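Local structure of HTH hxlR-type domain-containing protein (Enterococcus faecalis, 1Z7U) at the interface of chains A and B. The protein is probably a DNA-binding transcriptional regulator of the winged helix-turn-helix type, with an HxlR-like domain. Coordinates in Å, arbitrary orientation; residue numbers count along the deposited sequence, not the author numbering. Chains: chain A/B, hypothetical protein EF0647.

Contact 1: the interface of chains A and B. Residues chain A 11, 15, 18, 89; chain B 96, 99-100.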
ATOM      1  N   SER A  11       5.460  -5.882  -7.755  1.00 23.94           N
ATOM      2  CA  SER A  11       5.998  -5.789  -6.413  1.00 24.51           C
ATOM      3  C   SER A  11       5.066  -5.187  -5.353  1.00 24.39           C
ATOM      4  O   SER A  11       5.153  -5.571  -4.187  1.00 24.09           O
ATOM      5  CB  SER A  11       7.435  -5.269  -6.367  1.00 24.33           C
ATOM      6  OG  SER A  11       7.546  -3.970  -6.809  1.00 27.54           O
ATOM      7  N   ALA A  15       4.120  -7.622  -2.151  1.00 24.38           N
ATOM      8  CA  ALA A  15       4.122  -7.035  -0.813  1.00 23.55           C
ATOM      9  C   ALA A  15       2.781  -7.236  -0.089  1.00 23.41           C
ATOM     10  O   ALA A  15       2.761  -7.672   1.063  1.00 23.13           O
ATOM     11  CB  ALA A  15       4.501  -5.550  -0.886  1.00 23.04           C
ATOM     12  N   THR A  18       1.867 -10.754   1.359  1.00 23.03           N
ATOM     13  CA  THR A  18       2.454 -11.129   2.661  1.00 22.61           C
ATOM     14  C   THR A  18       1.624 -10.650   3.878  1.00 22.88           C
ATOM     15  O   THR A  18       1.875 -11.082   5.016  1.00 23.03           O
ATOM     16  CB  THR A  18       3.912 -10.626   2.815  1.00 22.23           C
ATOM     17  OG1 THR A  18       3.931  -9.196   2.979  1.00 22.02           O
ATOM     18  CG2 THR A  18       4.739 -11.019   1.619  1.00 21.90           C
ATOM     19  N   LEU A  89       7.123  -2.405   6.668  1.00 21.16           N
ATOM     20  CA  LEU A  89       5.813  -2.641   6.032  1.00 20.62           C
ATOM     21  C   LEU A  89       4.691  -2.018   6.854  1.00 21.21           C
ATOM     22  O   LEU A  89       3.752  -1.431   6.306  1.00 20.95           O
ATOM     23  CB  LEU A  89       5.553  -4.129   5.806  1.00 20.19           C
ATOM     24  CG  LEU A  89       4.296  -4.541   5.005  1.00 20.53           C
ATOM     25  CD1 LEU A  89       4.178  -3.856   3.636  1.00 17.21           C
ATOM     26  CD2 LEU A  89       4.320  -6.043   4.815  1.00 19.18           C
TER
ATOM     27  N   LEU B  96       5.406   0.603  -0.239  1.00 22.72           N
ATOM     28  CA  LEU B  96       4.860  -0.733  -0.429  1.00 24.06           C
ATOM     29  C   LEU B  96       5.630  -1.484  -1.533  1.00 24.12           C
ATOM     30  O   LEU B  96       6.079  -2.597  -1.333  1.00 24.12           O
ATOM     31  CB  LEU B  96       3.381  -0.614  -0.803  1.00 23.97           C
ATOM     32  CG  LEU B  96       2.247  -1.460  -0.227  1.00 26.58           C
ATOM     33  CD1 LEU B  96       1.169  -1.698  -1.297  1.00 24.75           C
ATOM     34  CD2 LEU B  96       2.681  -2.780   0.428  1.00 26.11           C
ATOM     35  N   TRP B  99       9.139  -2.624  -0.629  1.00 27.29           N
ATOM     36  CA  TRP B  99       9.049  -3.778   0.211  1.00 27.94           C
ATOM     37  C   TRP B  99       8.894  -5.045  -0.635  1.00 27.52           C
ATOM     38  O   TRP B  99       9.589  -6.023  -0.402  1.00 27.85           O
ATOM     39  CB  TRP B  99       7.910  -3.605   1.235  1.00 28.45           C
ATOM     40  CG  TRP B  99       8.148  -4.482   2.364  1.00 30.44           C
ATOM     41  CD1 TRP B  99       8.783  -4.158   3.562  1.00 30.28           C
ATOM     42  CD2 TRP B  99       7.861  -5.881   2.418  1.00 30.32           C
ATOM     43  NE1 TRP B  99       8.869  -5.285   4.343  1.00 32.01           N
ATOM     44  CE2 TRP B  99       8.318  -6.353   3.666  1.00 32.44           C
ATOM     45  CE3 TRP B  99       7.234  -6.778   1.544  1.00 30.92           C
ATOM     46  CZ2 TRP B  99       8.186  -7.698   4.047  1.00 31.55           C
ATOM     47  CZ3 TRP B  99       7.101  -8.098   1.927  1.00 30.21           C
ATOM     48  CH2 TRP B  99       7.580  -8.547   3.161  1.00 30.16           C
ATOM     49  N   GLY B 100       8.010  -5.030  -1.628  1.00 27.12           N
ATOM     50  CA  GLY B 100       7.840  -6.195  -2.505  1.00 26.82           C
ATOM     51  C   GLY B 100       9.109  -6.511  -3.278  1.00 26.96           C
ATOM     52  O   GLY B 100       9.430  -7.674  -3.539  1.00 26.41           O
TER
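A:Ala15, A:Thr18 and A:Leu89 pack against B:Leu96, B:Trp99 and B:Gly100 in a largely apolar, helix-to-helix patch of a two-fold symmetric interface, probably the dimer interface, which joins the helical regions of the two winged helix-turn-helix subunits. The indole of B:Trp99 is the main wedge. Its CG lies anti to the backbone N (chi1 -158°), which sends the ring off helix 84-109 towards chain A. A:Leu89 crosses it at about a right angle and covers one face: CB lies 4.0 Å from the centroid of the five-membered ring of B:Trp99 in a CH-pi contact, while CD2 sits above the middle of the indole. On that same side of the ring plane, but out beyond the CZ3-CH2 rim, OG1 of A:Thr18 lies 3.5 Å from CZ3 of B:Trp99, and CG2 reaches that rim lower down. A:Ala15 CB meets the six-membered ring at its CE3 corner, 3.9 Å away. This methyl also touches the backbone: it is 3.4 Å from B:Leu96 O and 3.8 Å from B:Gly100 CA. On its other flank, B:Leu96 CD2 bridges A:Ala15 CB and A:Leu89 CD1. One turn earlier in helix 8-17, A:Ser11 O lies 3.2 Å from B:Gly100 CA; the glycine has no side chain to hold the backbones apart. Within chain A, the hydroxyl OG1 of A:Thr18 donates a 2.7 Å hydrogen bond to A:Ala15 O, in the carbonyl plane, which would hold the oxygen beside the indole rim.

Contact 2: the interface of chains A and B. Residues chain A 100-101, 103-104; chain B 11, 14.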
ATOM      1  N   GLY A 100      -6.074   6.942   2.952  1.00 21.77           N
ATOM      2  CA  GLY A 100      -7.482   6.551   2.839  1.00 22.95           C
ATOM      3  C   GLY A 100      -8.406   7.225   3.843  1.00 24.28           C
ATOM      4  O   GLY A 100      -9.578   7.431   3.581  1.00 25.30           O
ATOM      5  N   GLU A 101      -7.873   7.556   5.008  1.00 25.46           N
ATOM      6  CA  GLU A 101      -8.596   8.273   6.049  1.00 26.72           C
ATOM      7  C   GLU A 101      -8.900   9.702   5.580  1.00 25.82           C
ATOM      8  O   GLU A 101     -10.028  10.162   5.662  1.00 25.57           O
ATOM      9  CB  GLU A 101      -7.721   8.279   7.312  1.00 26.67           C
ATOM     10  CG  GLU A 101      -8.314   8.920   8.543  1.00 29.51           C
ATOM     11  CD  GLU A 101      -7.288   9.048   9.666  1.00 30.10           C
ATOM     12  OE1 GLU A 101      -7.314   8.211  10.600  1.00 30.64           O
ATOM     13  OE2 GLU A 101      -6.433   9.974   9.597  1.00 35.76           O
ATOM     14  N   PHE A 103      -8.867  10.882   2.455  1.00 25.01           N
ATOM     15  CA  PHE A 103      -9.744  10.760   1.301  1.00 24.81           C
ATOM     16  C   PHE A 103     -11.196  10.465   1.676  1.00 25.07           C
ATOM     17  O   PHE A 103     -12.105  11.129   1.176  1.00 24.87           O
ATOM     18  CB  PHE A 103      -9.184   9.703   0.356  1.00 24.85           C
ATOM     19  CG  PHE A 103      -9.993   9.487  -0.872  1.00 24.55           C
ATOM     20  CD1 PHE A 103     -10.017  10.435  -1.884  1.00 24.77           C
ATOM     21  CD2 PHE A 103     -10.721   8.320  -1.027  1.00 23.08           C
ATOM     22  CE1 PHE A 103     -10.775  10.219  -3.036  1.00 24.00           C
ATOM     23  CE2 PHE A 103     -11.459   8.098  -2.161  1.00 24.23           C
ATOM     24  CZ  PHE A 103     -11.488   9.047  -3.174  1.00 24.03           C
ATOM     25  N   ALA A 104     -11.418   9.488   2.562  1.00 24.99           N
ATOM     26  CA  ALA A 104     -12.781   9.152   2.987  1.00 25.51           C
ATOM     27  C   ALA A 104     -13.489  10.311   3.682  1.00 26.09           C
ATOM     28  O   ALA A 104     -14.695  10.485   3.537  1.00 26.01           O
ATOM     29  CB  ALA A 104     -12.799   7.912   3.874  1.00 24.68           C
TER
ATOM     30  N   SER B  11      -9.446   1.716   5.563  1.00 18.91           N
ATOM     31  CA  SER B  11      -8.683   2.834   4.992  1.00 19.60           C
ATOM     32  C   SER B  11      -7.703   2.405   3.934  1.00 18.71           C
ATOM     33  O   SER B  11      -7.573   3.088   2.927  1.00 19.30           O
ATOM     34  CB  SER B  11      -7.955   3.658   6.042  1.00 19.19           C
ATOM     35  OG  SER B  11      -8.846   4.010   7.060  1.00 22.73           O
ATOM     36  N   LEU B  14      -9.600   1.408   0.758  1.00 19.70           N
ATOM     37  CA  LEU B  14     -10.078   2.599   0.054  1.00 20.67           C
ATOM     38  C   LEU B  14      -8.965   3.232  -0.776  1.00 20.69           C
ATOM     39  O   LEU B  14      -9.189   3.606  -1.915  1.00 21.48           O
ATOM     40  CB  LEU B  14     -10.608   3.635   1.045  1.00 20.75           C
ATOM     41  CG  LEU B  14     -11.837   4.506   0.771  1.00 22.04           C
ATOM     42  CD1 LEU B  14     -11.584   5.891   1.285  1.00 20.94           C
ATOM     43  CD2 LEU B  14     -12.366   4.523  -0.678  1.00 21.97           C
TER
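Two regular helices, 84-110 of chain A and 8-19 of chain B, cross steeply, and where A:Gly100 passes B:Ser11 their CA atoms are 4.5 Å apart. The patch is an apolar part of the two-fold, probably dimeric, interface. The side chain that fills the angle between the helices is B:Leu14, which has more of its own surface hidden by the partner (48 Å²) than the other residues here. Its branched end enters a shallow groove on chain A formed by A:Gly100, A:Phe103 and A:Ala104. The methyl B:Leu14 CD1 goes deepest: it lies 3.4 Å from A:Gly100 O, a van der Waals contact with the backbone carbonyl, and 3.5 Å from A:Ala104 CB. The third wall is A:Phe103, whose CG is anti to its own backbone N (chi1 -180°), an extension that carries the ring out from the helix and across the leucine. The two side chains run at about a right angle to each other. B:Leu14 CD1 meets the phenyl ring at its edge and in its plane, so the ring offers C-H groups and not its pi face. The second methyl, CD2, lies further along that rim, 4.0 Å from CE2 of A:Phe103. At the other end of the patch B:Ser11 makes a looser contact, with CB 4.0 Å from the backbone N of A:Glu101, whose extended side chain contributes little. B:Leu14 CD1 thus makes most of the near contacts, among them one of 3.5 Å with CD2 of A:Phe103.

The C-alpha centres of contact 1 and contact 2 lie about 20 Å apart on one two-fold symmetric interface. Both set the first helix of one chain against the long last helix of the other, with the chains exchanged: chain A gives the first helix in contact 1, chain B in contact 2. A:Ser11 with B:Gly100 in contact 1, and B:Ser11 with A:Gly100 in contact 2, mark the same close helix crossing twice. Contact 1 adds the pairing of the two last helices through A:Leu89. If this is the biological dimer, the exchanged packing would couple the positions of the two presumed DNA-binding domains.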